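Local coordinates for protein transcriptional repressor PagR (Bacillus anthracis, PDB 2ZKZ) that represses expression of the pagA and atxA genes in Bacillus anthracis as an ArsR-family, DNA-binding transcription regulator, at residues Lys40-Val44 / Thr45-Gln49; Ser56-Ser59 / Gln60-Lys64. All coordinates share one frame; numbering follows the deposited sequence.

Contact 1: Lys40-Val44 / Thr45-Gln49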
loop_
_atom_site.group_PDB
_atom_site.type_symbol
_atom_site.label_atom_id
_atom_site.label_comp_id
_atom_site.label_asym_id
_atom_site.label_seq_id
_atom_site.Cartn_x
_atom_site.Cartn_y
_atom_site.Cartn_z
ATOM N N LYS A 40 6.151 -11.606 15.748
ATOM C CA LYS A 40 5.917 -10.494 16.672
ATOM C C LYS A 40 7.113 -9.608 17.013
ATOM O O LYS A 40 6.980 -8.388 17.103
ATOM C CB LYS A 40 5.295 -11.015 17.975
ATOM C CG LYS A 40 4.011 -11.810 17.766
ATOM C CD LYS A 40 3.010 -11.029 16.924
ATOM C CE LYS A 40 1.819 -11.888 16.523
ATOM N NZ LYS A 40 0.964 -11.212 15.495
ATOM N N ALA A 41 8.276 -10.212 17.223
ATOM C CA ALA A 41 9.465 -9.438 17.567
ATOM C C ALA A 41 10.693 -10.077 16.952
ATOM O O ALA A 41 10.916 -11.274 17.121
ATOM C CB ALA A 41 9.620 -9.362 19.087
ATOM N N LEU A 42 11.492 -9.279 16.247
ATOM C CA LEU A 42 12.698 -9.788 15.596
ATOM C C LEU A 42 13.814 -8.750 15.552
ATOM O O LEU A 42 13.567 -7.575 15.260
ATOM C CB LEU A 42 12.387 -10.214 14.157
ATOM C CG LEU A 42 11.431 -11.385 13.915
ATOM C CD1 LEU A 42 11.072 -11.442 12.424
ATOM C CD2 LEU A 42 12.082 -12.693 14.368
ATOM N N ASN A 43 15.039 -9.178 15.848
ATOM C CA ASN A 43 16.161 -8.254 15.775
ATOM C C ASN A 43 16.725 -8.360 14.361
ATOM O O ASN A 43 16.295 -9.213 13.577
ATOM C CB ASN A 43 17.227 -8.558 16.854
ATOM C CG ASN A 43 17.771 -9.979 16.792
ATOM O OD1 ASN A 43 18.052 -10.590 17.835
ATOM N ND2 ASN A 43 17.949 -10.501 15.593
ATOM N N VAL A 44 17.665 -7.483 14.031
ATOM C CA VAL A 44 18.259 -7.462 12.702
ATOM C C VAL A 44 18.849 -8.800 12.263
ATOM O O VAL A 44 18.635 -9.240 11.126
ATOM C CB VAL A 44 19.354 -6.367 12.617
ATOM C CG1 VAL A 44 19.948 -6.321 11.216
ATOM C CG2 VAL A 44 18.752 -5.012 12.976
ATOM N N THR A 45 19.576 -9.458 13.159
ATOM C CA THR A 45 20.197 -10.733 12.826
ATOM C C THR A 45 19.165 -11.800 12.461
ATOM O O THR A 45 19.372 -12.570 11.528
ATOM C CB THR A 45 21.076 -11.234 13.987
ATOM O OG1 THR A 45 22.056 -10.235 14.301
ATOM C CG2 THR A 45 21.789 -12.523 13.598
ATOM N N GLN A 46 18.058 -11.842 13.200
ATOM C CA GLN A 46 16.993 -12.799 12.919
ATOM C C GLN A 46 16.373 -12.495 11.555
ATOM O O GLN A 46 15.990 -13.401 10.818
ATOM C CB GLN A 46 15.910 -12.723 13.992
ATOM C CG GLN A 46 16.335 -13.257 15.352
ATOM C CD GLN A 46 15.304 -12.984 16.422
ATOM O OE1 GLN A 46 15.014 -11.831 16.735
ATOM N NE2 GLN A 46 14.740 -14.046 16.989
ATOM N N ILE A 47 16.275 -11.212 11.231
ATOM C CA ILE A 47 15.705 -10.784 9.959
ATOM C C ILE A 47 16.648 -11.118 8.805
ATOM O O ILE A 47 16.224 -11.615 7.765
ATOM C CB ILE A 47 15.422 -9.261 9.970
ATOM C CG1 ILE A 47 14.306 -8.956 10.977
ATOM C CG2 ILE A 47 15.036 -8.793 8.570
ATOM C CD1 ILE A 47 14.034 -7.473 11.202
ATOM N N ILE A 48 17.932 -10.836 8.991
ATOM C CA ILE A 48 18.921 -11.131 7.963
ATOM C C ILE A 48 18.932 -12.629 7.661
ATOM O O ILE A 48 18.997 -13.033 6.502
ATOM C CB ILE A 48 20.329 -10.691 8.412
ATOM C CG1 ILE A 48 20.407 -9.163 8.417
ATOM C CG2 ILE A 48 21.396 -11.299 7.499
ATOM C CD1 ILE A 48 21.666 -8.613 9.055
ATOM N N GLN A 49 18.847 -13.449 8.703
ATOM C CA GLN A 49 18.862 -14.897 8.525
ATOM C C GLN A 49 17.569 -15.442 7.920
ATOM O O GLN A 49 17.587 -16.469 7.238
ATOM C CB GLN A 49 19.161 -15.594 9.861
ATOM C CG GLN A 49 20.458 -15.111 10.519
ATOM C CD GLN A 49 20.938 -16.013 11.643
ATOM O OE1 GLN A 49 20.175 -16.380 12.535
ATOM N NE2 GLN A 49 22.217 -16.364 11.610
HETATM O O HOH W 1 12.085 -13.245 18.501
#

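Contact 2: Ser56-Ser59 / Gln60-Lys64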
loop_
_atom_site.group_PDB
_atom_site.type_symbol
_atom_site.label_atom_id
_atom_site.label_comp_id
_atom_site.label_asym_id
_atom_site.label_seq_id
_atom_site.Cartn_x
_atom_site.Cartn_y
_atom_site.Cartn_z
ATOM N N SER A 56 23.521 -5.026 4.797
ATOM C CA SER A 56 23.429 -3.676 4.262
ATOM C C SER A 56 22.036 -3.423 3.688
ATOM O O SER A 56 21.423 -2.388 3.948
ATOM C CB SER A 56 24.486 -3.479 3.175
ATOM O OG SER A 56 24.361 -2.206 2.568
ATOM N N THR A 57 21.548 -4.377 2.905
ATOM C CA THR A 57 20.234 -4.266 2.289
ATOM C C THR A 57 19.131 -4.246 3.342
ATOM O O THR A 57 18.237 -3.402 3.290
ATOM C CB THR A 57 19.976 -5.440 1.315
ATOM O OG1 THR A 57 21.003 -5.460 0.316
ATOM C CG2 THR A 57 18.627 -5.285 0.631
ATOM N N VAL A 58 19.205 -5.170 4.296
ATOM C CA VAL A 58 18.211 -5.270 5.358
ATOM C C VAL A 58 18.164 -4.015 6.220
ATOM O O VAL A 58 17.085 -3.518 6.537
ATOM C CB VAL A 58 18.481 -6.491 6.271
ATOM C CG1 VAL A 58 17.496 -6.514 7.418
ATOM C CG2 VAL A 58 18.371 -7.773 5.463
ATOM N N SER A 59 19.336 -3.510 6.595
ATOM C CA SER A 59 19.421 -2.308 7.416
ATOM C C SER A 59 18.783 -1.106 6.725
ATOM O O SER A 59 18.136 -0.286 7.373
ATOM C CB SER A 59 20.884 -1.986 7.745
ATOM O OG SER A 59 21.450 -2.992 8.567
ATOM N N GLN A 60 18.978 -0.996 5.414
ATOM C CA GLN A 60 18.409 0.120 4.670
ATOM C C GLN A 60 16.882 0.049 4.658
ATOM O O GLN A 60 16.206 1.066 4.785
ATOM C CB GLN A 60 18.920 0.136 3.231
ATOM C CG GLN A 60 18.479 1.372 2.475
ATOM C CD GLN A 60 18.721 1.276 0.983
ATOM O OE1 GLN A 60 18.443 2.216 0.243
ATOM N NE2 GLN A 60 19.236 0.137 0.533
ATOM N N HIS A 61 16.341 -1.152 4.476
ATOM C CA HIS A 61 14.894 -1.315 4.485
ATOM C C HIS A 61 14.357 -0.943 5.864
ATOM O O HIS A 61 13.384 -0.192 5.979
ATOM C CB HIS A 61 14.520 -2.759 4.137
ATOM C CG HIS A 61 14.551 -3.046 2.669
ATOM N ND1 HIS A 61 15.113 -4.189 2.142
ATOM C CD2 HIS A 61 14.098 -2.327 1.615
ATOM C CE1 HIS A 61 15.006 -4.160 0.824
ATOM N NE2 HIS A 61 14.395 -3.040 0.480
ATOM N N LEU A 62 14.994 -1.459 6.914
ATOM C CA LEU A 62 14.549 -1.153 8.274
ATOM C C LEU A 62 14.621 0.342 8.557
ATOM O O LEU A 62 13.741 0.902 9.211
ATOM C CB LEU A 62 15.383 -1.932 9.297
ATOM C CG LEU A 62 15.129 -3.445 9.310
ATOM C CD1 LEU A 62 16.176 -4.147 10.164
ATOM C CD2 LEU A 62 13.729 -3.727 9.837
ATOM N N CYS A 63 15.664 0.989 8.050
ATOM C CA CYS A 63 15.837 2.420 8.251
ATOM C C CYS A 63 14.673 3.190 7.629
ATOM O O CYS A 63 14.090 4.071 8.254
ATOM C CB CYS A 63 17.157 2.872 7.628
ATOM S SG CYS A 63 17.507 4.613 7.861
ATOM N N LYS A 64 14.327 2.831 6.395
ATOM C CA LYS A 64 13.232 3.477 5.681
ATOM C C LYS A 64 11.865 3.207 6.332
ATOM O O LYS A 64 10.986 4.067 6.330
ATOM C CB LYS A 64 13.204 2.972 4.239
ATOM C CG LYS A 64 12.895 4.035 3.200
ATOM C CD LYS A 64 14.168 4.619 2.612
ATOM C CE LYS A 64 13.853 5.543 1.445
ATOM N NZ LYS A 64 15.086 5.986 0.736
#

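Contact 1: Lys40-Val44 / Thr45-Gln49
Gln46 reaches back from the first turn of helix 44-51 to the residue that caps it, Asn43, and illustrates how a helix start can be tied to the strand before it. Among the polar links, Gln46 OE1 accepts the backbone N of Asn43 at 2.8 Å, in the carbonyl plane and on a lone pair. Asn43 is the N-cap and Gln46 the third residue of the helix, and this is the bond by which the N3 side chain of a capping box takes the N-cap N-H. Gln46 CG lies anti to its own carbonyl carbon (chi1 -70°) and the chain then runs extended, which carries the amide back beside the strand. The NE2 end of the amide is held by a water that accepts from Gln46 NE2 at 3.2 Å and donates to Ala41 O at 2.7 Å. Helical bonding begins with Ile47 N on Asn43 O at 3.1 Å and Ile48 N on Val44 O at 2.8 Å.

A methyl of Leu42, CD2, lies in van der Waals contact against the amide carbon CD of Gln46, at 3.8 Å. The apolar links are Leu42 CB with Ile47 CG1 at 3.9 Å and Val44 CG1 with Ile48 CD1 at 3.6 Å. Leu42 also pairs through its backbone with Tyr81 of strand 78-82.

The orientation of the Gln46 amide is thus set, OE1 toward Asn43 N and NE2 toward the water, and one side chain couples the short sheet strand to the first helix of the predicted helix-turn-helix.

Contact 2: Ser56-Ser59 / Gln60-Lys64
The imidazole of His61 lies alongside Thr57, one helical turn earlier, with both side chains pointing the same way. Both belong to helix 55-65, the second helix of the predicted helix-turn-helix and, by the topology of winged-helix ArsR repressors, probably the recognition helix. The methyl CG2 of Thr57 approaches the ND1-CE1 side of the ring, 3.8 Å from CE1. Obliquely to that ring stands the carbonyl of Thr57; its O is 3.4 Å from His61 ND1, but the N and O are not aligned for a hydrogen bond. Met28, Arg29 and Ile32 of helix 27-39 also touch this histidine, placing the ring between its own helix and that neighbour. The other flat group, the amide of Gln60, is carried outward by a fully extended chain, and it is CB that packs on the carbonyls before it, 3.6 Å from Ser56 O.

The backbone of the helix is regular: Gln60 N, His61 N, Leu62 N and Cys63 N each donate to the carbonyl four residues back. The straightest of the four is Leu62 N to Val58 O, 3.0 Å long with an angle of 169° at the hydrogen.

On the buried side, Val58 and Leu62 run side by side, CG1 of the valine 3.9 Å from CD1 of the leucine. With CG1 anti to the backbone N (chi1 176°), the valine directs this branch to its i+4 partner. Leu53 adds to the packing on Val58, and Leu70 to that on Leu62.

The hydroxyl of Ser59 turns back on its own helix: OG hydrogen-bonds Gln55 O, while Ser59 O accepts Cys63 N and has Cys63 CB just 3.3 Å away.

Contact 1 joins strand 42-43 to the start of helix 44-51, and contact 2 lies wholly within helix 55-65, the next helix; they meet in a shared apolar interface. Ile47 CG2 packs on Val58 CG1 at 3.5 Å, Ile48 CG1 on Val58 CG2 at 3.8 Å, and Val44 CG2 on Leu62 CD1 at 3.9 Å. Ile47 and Leu42 in contact 1, like Val58 and Leu62 in contact 2, are buried, whereas Thr45, Ser56, Gln60 and Cys63 lie at the surface. Both contacts share i to i+4 backbone bonds and side-chain packing; contact 1, at the strand-to-helix junction, adds the Gln46 side-chain bond to Asn43 N and the bridging water.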